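PDB 4DLL: 2-hydroxy-3-oxopropionate reductase from Polaromonas sp. JS666, which probably catalyses the NAD(P)H-dependent reduction of 2-hydroxy-3-oxopropionate (tartronate semialdehyde) to glycerate. Local coordinates for residues Leu177-Leu180 with Lys181-Arg185; Gln102-Leu105 with Phe106-Val110; Arg48-Glu52 with Ala53-Leu57. One frame throughout, in Å; residues are numbered along the deposited sequence.

In the fold
Along the chain interaction 3 comes first, then interaction 2, then interaction 1, and all three lie in the N-terminal, NAD-binding part of the protein. Each covers the end of a helix: helix 43-52 before strand 56-60, helix 98-107 before helix 110-113, and helix 170-183 before strand 184-190. Interactions 1 and 3 have centres about 12 Å apart and touch, with Leu179 packed on Leu50 and Arg49 reaching the carbonyl of Val182, so two crossover helices meet over one mixed sheet. Interaction 2 stands apart, its centre about 26 Å from both others, on the opposite face of that sheet. Together they show how helices cover both faces of the Rossmann-type domain.

Interaction 1. Residues Leu177-Leu180 with Lys181-Arg185; sequences LPLL and KVFGR
Leu177 and Lys181, one helical turn apart, pass each other at a slant, the branched end of the leucine lying against the far methylenes of the lysine. The closest meeting of the two side chains is Leu177 CG with Lys181 CE, at 3.6 Å. Bends about chi2 (-97°, an unstaggered value) and chi3 bring the lysine chain across the leucine's branched end, and Lys181 CG makes a short, possibly strained approach of 2.9 Å to Leu177 O. That same oxygen accepts a nearly straight bond from Lys181 N (2.7 Å, N-H...O 166°). With Leu177 cut back to an alanine, the lysine methylenes would probably lose their apolar neighbour and the ammonium arm turn more freely.

On another side of the helix, Leu179 meets Phe183 obliquely, CG being 3.9 Å from CE2 of the ring. With CG anti to the backbone N (chi1 177°), the leucine end is carried forward to the ring although its CB starts off away from it. Leu179 O lies over one face of this ring, towards its rim.

This is the end of the helix in a beta-alpha-beta unit, strand 162-167, helix 170-183 and strand 184-190, within a Rossmann-type domain. Here Leu180 O is gripped twice: Phe183 N, 2.8 Å from it, comes from above the carbonyl plane, and Gly184 N, 3.2 Å from it, lies in that plane. Val182 N bonds only weakly to Leu179 O, while Val182 CG2 rests 3.5 Å from Pro178 O.

Beyond the turn, Phe183 is packed against Met46 of helix 43-52 and Ile164 of strand 162-167, and Leu179 and Leu180 reach Leu121 of strand 119-122. Arg185 takes no part in the turn; its NH2 donates a hydrogen bond to Glu232 O of the second subunit.

Interaction 2. Residues Gln102-Leu105 with Phe106-Val110; sequences QDVL and FAQGV
The Phe106 ring carries Leu105 CB on one face, 3.8 Å from its centroid and only 18° off the normal, a CH-pi contact between neighbours whose side chains run side by side in the same direction. Leu105 CD1 comes up beside CE2 and CZ, beyond the rim, and Gln102 O approaches the ring obliquely, 3.3 Å from Phe106 CD2. With CG beside its own backbone N (chi1 -50°), the ring is brought back over the preceding residue. Arg137 of helix 128-140 adds a cation-pi partner, and Leu138 of that helix packs on both Leu105 and Phe106.

The other flat groups meet more loosely. The Asp103 carboxylate and Gln108 amide are turned 69° apart, with OD2 and OE1 still 4.0 Å from each other. Ala107 CB sits against the carboxylate, 3.3 Å from Asp103 OD1.

Val104 and Val110 cross askew, CG1 of the first meeting CG2 of the second at 3.7 Å, and both touch Ala81 of helix 81-85.

Phe106 N bonds to Gln102 O at 2.8 Å, but Gln108 N donates to Asp103 O at 2.9 Å, closing a wider, pi-type turn. Gly109, with positive phi, ends one helix and takes the N-cap position of the short helix 110-113, on the connection between strands 90-93 and 119-122 of the Rossmann-type domain.

Interaction 3. Residues Arg48-Glu52 with Ala53-Leu57; sequences RRLCE and AGYAL
Leu50 carries the close-packed part of this helix end, dividing its two methyls between residues of the chain that follows. CD1 lies 3.8 Å from Tyr55 CD1, the two side chains crossing obliquely, while CD2 meets Leu57 CD1 at 3.7 Å, the two leucines standing at about a right angle. In Leu57, CG anti to the backbone N (chi1 -176°) carries the branched end to the helix, where CD1 takes Leu50 and CD2 comes to 4.1 Å from Cys51 SG. Ile34 and Phe36 of strand 33-37 close in on Leu50 from the sheet. The backbone oxygen of Leu50 belongs to the same cluster: it lies at the edge of the Tyr55 ring, in its plane.

That oxygen also accepts Tyr55 N at 3.2 Å in a fairly straight bond (N-H...O 162°). With Gly54 N bonded to Cys51 O at 2.6 Å, from well above the carbonyl plane, and Gly54 at positive phi, this is a Schellman motif. It ends the helix of the beta-alpha-beta unit formed by strand 33-37, helix 43-52 and strand 56-60, and turns the chain into the second strand.

The side away from the sheet is much looser. Ala53 is an exposed residue, its N shared weakly between Arg49 O and Leu50 O. Glu52 is exposed too, and its carboxylate runs back along the helix towards Arg48, OE2 lying 3.6 Å from Arg48 NE in a long salt bridge; the arginine is not modelled beyond NE, as would be expected of a mobile end. Arg49, by contrast, is tied by weak hydrogen bonds from NE to Glu158 O and from NH1 to Val182 O.

Interaction 1. Residues Leu177-Leu180 with Lys181-Arg185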
# COMPACT_ATOMS: atom_id res chain seq x y z
N LEU A 177 -11.98 2.54 -26.55
CA LEU A 177 -10.71 2.87 -25.99
C LEU A 177 -10.38 4.35 -26.20
O LEU A 177 -9.88 4.99 -25.26
CB LEU A 177 -9.58 1.91 -26.49
CG LEU A 177 -8.18 2.01 -25.84
CD1 LEU A 177 -8.23 1.94 -24.33
CD2 LEU A 177 -7.15 0.93 -26.35
N PRO A 178 -10.69 4.92 -27.41
CA PRO A 178 -10.38 6.34 -27.60
C PRO A 178 -11.09 7.21 -26.55
O PRO A 178 -10.51 8.18 -26.05
CB PRO A 178 -10.90 6.64 -29.03
CG PRO A 178 -10.72 5.35 -29.76
CD PRO A 178 -11.15 4.30 -28.67
N LEU A 179 -12.35 6.89 -26.22
CA LEU A 179 -13.02 7.71 -25.17
C LEU A 179 -12.31 7.47 -23.85
O LEU A 179 -12.04 8.44 -23.09
CB LEU A 179 -14.48 7.39 -25.03
CG LEU A 179 -15.01 8.27 -23.88
CD1 LEU A 179 -15.20 9.65 -24.42
CD2 LEU A 179 -16.27 7.70 -23.28
N LEU A 180 -11.93 6.20 -23.62
CA LEU A 180 -11.29 5.85 -22.39
C LEU A 180 -9.97 6.56 -22.17
O LEU A 180 -9.77 7.09 -21.10
CB LEU A 180 -11.15 4.34 -22.23
CG LEU A 180 -12.53 3.68 -22.02
CD1 LEU A 180 -12.41 2.22 -21.84
CD2 LEU A 180 -13.34 4.31 -20.96
N LYS A 181 -9.10 6.60 -23.21
CA LYS A 181 -7.80 7.31 -23.15
C LYS A 181 -7.87 8.75 -22.70
O LYS A 181 -6.92 9.30 -22.14
CB LYS A 181 -7.08 7.29 -24.50
CG LYS A 181 -7.13 6.04 -25.22
CD LYS A 181 -5.92 5.20 -25.01
CE LYS A 181 -5.58 4.43 -26.31
NZ LYS A 181 -4.28 3.65 -26.19
N VAL A 182 -8.98 9.42 -22.99
CA VAL A 182 -9.17 10.79 -22.53
C VAL A 182 -9.12 10.84 -20.99
O VAL A 182 -8.68 11.83 -20.40
CB VAL A 182 -10.52 11.37 -23.07
CG1 VAL A 182 -10.79 12.79 -22.57
CG2 VAL A 182 -10.55 11.40 -24.58
N PHE A 183 -9.60 9.77 -20.33
CA PHE A 183 -9.70 9.83 -18.86
C PHE A 183 -8.49 9.23 -18.17
O PHE A 183 -8.13 9.67 -17.09
CB PHE A 183 -10.92 9.13 -18.34
CG PHE A 183 -12.19 9.55 -19.00
CD1 PHE A 183 -12.53 10.89 -19.09
CD2 PHE A 183 -13.06 8.58 -19.50
CE1 PHE A 183 -13.73 11.28 -19.71
CE2 PHE A 183 -14.25 8.94 -20.11
CZ PHE A 183 -14.60 10.29 -20.22
N GLY A 184 -7.86 8.23 -18.79
CA GLY A 184 -6.63 7.72 -18.19
C GLY A 184 -6.12 6.51 -18.88
O GLY A 184 -6.34 6.34 -20.06
N ARG A 185 -5.40 5.68 -18.15
CA ARG A 185 -4.97 4.41 -18.72
C ARG A 185 -6.04 3.31 -18.45
O ARG A 185 -6.38 3.03 -17.29
CB ARG A 185 -3.60 4.03 -18.15
CG ARG A 185 -2.97 2.85 -18.86
CD ARG A 185 -1.61 2.40 -18.20
NE ARG A 185 -1.68 2.21 -16.75
CZ ARG A 185 -2.19 1.11 -16.15
NH1 ARG A 185 -2.69 0.10 -16.87
NH2 ARG A 185 -2.19 1.00 -14.80

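Interaction 2. Residues Gln102-Leu105 with Phe106-Val110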
# COMPACT_ATOMS: atom_id res chain seq x y z
N GLN A 102 -30.49 0.47 -12.60
CA GLN A 102 -31.62 -0.31 -13.09
C GLN A 102 -32.79 0.60 -13.44
O GLN A 102 -33.36 0.49 -14.52
CB GLN A 102 -32.02 -1.33 -12.01
CG GLN A 102 -33.52 -1.81 -12.03
CD GLN A 102 -33.71 -3.24 -12.54
OE1 GLN A 102 -32.80 -4.08 -12.43
NE2 GLN A 102 -34.90 -3.52 -13.07
N ASP A 103 -33.14 1.48 -12.50
CA ASP A 103 -34.28 2.37 -12.64
C ASP A 103 -34.11 3.26 -13.87
O ASP A 103 -34.89 3.19 -14.83
CB ASP A 103 -34.46 3.22 -11.39
CG ASP A 103 -35.78 3.96 -11.37
OD1 ASP A 103 -36.76 3.40 -10.82
OD2 ASP A 103 -35.86 5.07 -11.95
N VAL A 104 -33.06 4.07 -13.85
CA VAL A 104 -32.70 4.87 -15.04
C VAL A 104 -32.72 4.12 -16.40
O VAL A 104 -33.33 4.59 -17.38
CB VAL A 104 -31.37 5.62 -14.85
CG1 VAL A 104 -31.06 6.48 -16.08
CG2 VAL A 104 -31.48 6.51 -13.64
N LEU A 105 -32.09 2.95 -16.46
CA LEU A 105 -32.01 2.20 -17.70
C LEU A 105 -33.38 1.70 -18.12
O LEU A 105 -33.76 1.79 -19.28
CB LEU A 105 -31.05 1.01 -17.53
CG LEU A 105 -29.57 1.14 -17.96
CD1 LEU A 105 -28.86 -0.17 -17.66
CD2 LEU A 105 -29.49 1.45 -19.43
N PHE A 106 -34.14 1.16 -17.17
CA PHE A 106 -35.39 0.50 -17.52
C PHE A 106 -36.64 1.25 -17.06
O PHE A 106 -37.49 1.56 -17.88
CB PHE A 106 -35.34 -0.99 -17.12
CG PHE A 106 -34.09 -1.68 -17.59
CD1 PHE A 106 -33.91 -2.00 -18.94
CD2 PHE A 106 -33.05 -1.96 -16.70
CE1 PHE A 106 -32.72 -2.60 -19.40
CE2 PHE A 106 -31.85 -2.57 -17.15
CZ PHE A 106 -31.68 -2.87 -18.49
N ALA A 107 -36.77 1.59 -15.78
CA ALA A 107 -37.92 2.42 -15.35
C ALA A 107 -38.08 3.73 -16.15
O ALA A 107 -39.21 4.18 -16.38
CB ALA A 107 -37.84 2.74 -13.85
N GLN A 108 -36.94 4.34 -16.52
CA GLN A 108 -36.90 5.64 -17.19
C GLN A 108 -36.64 5.52 -18.69
O GLN A 108 -36.55 6.50 -19.39
CB GLN A 108 -35.84 6.56 -16.52
CG GLN A 108 -36.31 7.26 -15.26
CD GLN A 108 -35.42 8.46 -14.83
OE1 GLN A 108 -34.85 8.46 -13.73
NE2 GLN A 108 -35.30 9.49 -15.71
N GLY A 109 -36.49 4.30 -19.18
CA GLY A 109 -36.51 4.07 -20.61
C GLY A 109 -35.29 4.52 -21.40
O GLY A 109 -35.40 4.83 -22.59
N VAL A 110 -34.13 4.55 -20.76
CA VAL A 110 -32.87 4.91 -21.41
C VAL A 110 -32.51 3.78 -22.37
O VAL A 110 -32.19 4.00 -23.55
CB VAL A 110 -31.73 5.18 -20.37
CG1 VAL A 110 -30.34 5.18 -21.02
CG2 VAL A 110 -31.97 6.50 -19.67

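Interaction 3. Residues Arg48-Glu52 with Ala53-Leu57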
# COMPACT_ATOMS: atom_id res chain seq x y z
N ARG A 48 -14.81 18.08 -18.95
CA ARG A 48 -14.05 19.17 -19.48
C ARG A 48 -12.92 18.60 -20.39
O ARG A 48 -12.67 19.12 -21.48
CB ARG A 48 -13.57 20.03 -18.31
CG ARG A 48 -12.48 21.08 -18.55
CD ARG A 48 -11.48 21.00 -17.38
NE ARG A 48 -10.58 22.16 -17.32
N ARG A 49 -12.31 17.48 -20.00
CA ARG A 49 -11.32 16.89 -20.89
C ARG A 49 -12.03 16.35 -22.12
O ARG A 49 -11.46 16.30 -23.20
CB ARG A 49 -10.52 15.80 -20.20
CG ARG A 49 -9.92 16.22 -18.88
CD ARG A 49 -8.86 15.26 -18.44
NE ARG A 49 -7.55 15.71 -18.86
CZ ARG A 49 -6.83 15.18 -19.86
NH1 ARG A 49 -7.28 14.15 -20.58
NH2 ARG A 49 -5.63 15.69 -20.14
N LEU A 50 -13.28 15.97 -21.92
CA LEU A 50 -14.08 15.41 -22.98
C LEU A 50 -14.39 16.45 -24.06
O LEU A 50 -14.14 16.23 -25.25
CB LEU A 50 -15.37 14.85 -22.39
CG LEU A 50 -15.91 13.70 -23.19
CD1 LEU A 50 -14.80 12.67 -23.23
CD2 LEU A 50 -17.12 13.15 -22.49
N CYS A 51 -14.94 17.57 -23.63
CA CYS A 51 -15.15 18.72 -24.53
C CYS A 51 -13.81 19.17 -25.12
O CYS A 51 -13.71 19.31 -26.32
CB CYS A 51 -15.87 19.84 -23.81
SG CYS A 51 -17.31 19.21 -22.92
N GLU A 52 -12.78 19.31 -24.29
CA GLU A 52 -11.42 19.62 -24.80
C GLU A 52 -10.88 18.64 -25.84
O GLU A 52 -10.02 19.02 -26.62
CB GLU A 52 -10.41 19.74 -23.67
CG GLU A 52 -10.53 21.00 -22.85
CD GLU A 52 -9.66 20.92 -21.65
OE1 GLU A 52 -8.43 21.13 -21.76
OE2 GLU A 52 -10.20 20.62 -20.56
N ALA A 53 -11.36 17.40 -25.86
CA ALA A 53 -10.96 16.48 -26.93
C ALA A 53 -11.89 16.60 -28.14
O ALA A 53 -11.73 15.90 -29.15
CB ALA A 53 -10.92 15.05 -26.42
N GLY A 54 -12.88 17.49 -28.02
CA GLY A 54 -13.78 17.79 -29.13
C GLY A 54 -14.96 16.85 -29.29
O GLY A 54 -15.53 16.74 -30.36
N TYR A 55 -15.34 16.18 -28.19
CA TYR A 55 -16.51 15.34 -28.17
C TYR A 55 -17.68 16.20 -27.86
O TYR A 55 -17.57 17.16 -27.10
CB TYR A 55 -16.40 14.28 -27.06
CG TYR A 55 -15.52 13.11 -27.40
CD1 TYR A 55 -14.18 13.08 -27.00
CD2 TYR A 55 -16.02 12.02 -28.12
CE1 TYR A 55 -13.37 12.02 -27.31
CE2 TYR A 55 -15.23 10.96 -28.42
CZ TYR A 55 -13.90 10.95 -28.00
OH TYR A 55 -13.12 9.86 -28.31
N ALA A 56 -18.84 15.87 -28.42
CA ALA A 56 -20.02 16.63 -28.06
C ALA A 56 -20.73 15.94 -26.87
O ALA A 56 -20.81 14.72 -26.79
CB ALA A 56 -20.95 16.81 -29.27
N LEU A 57 -21.24 16.72 -25.95
CA LEU A 57 -21.64 16.13 -24.70
C LEU A 57 -23.06 16.47 -24.32
O LEU A 57 -23.41 17.65 -24.28
CB LEU A 57 -20.68 16.60 -23.60
CG LEU A 57 -20.89 15.99 -22.22
CD1 LEU A 57 -20.60 14.47 -22.24
CD2 LEU A 57 -20.05 16.76 -21.16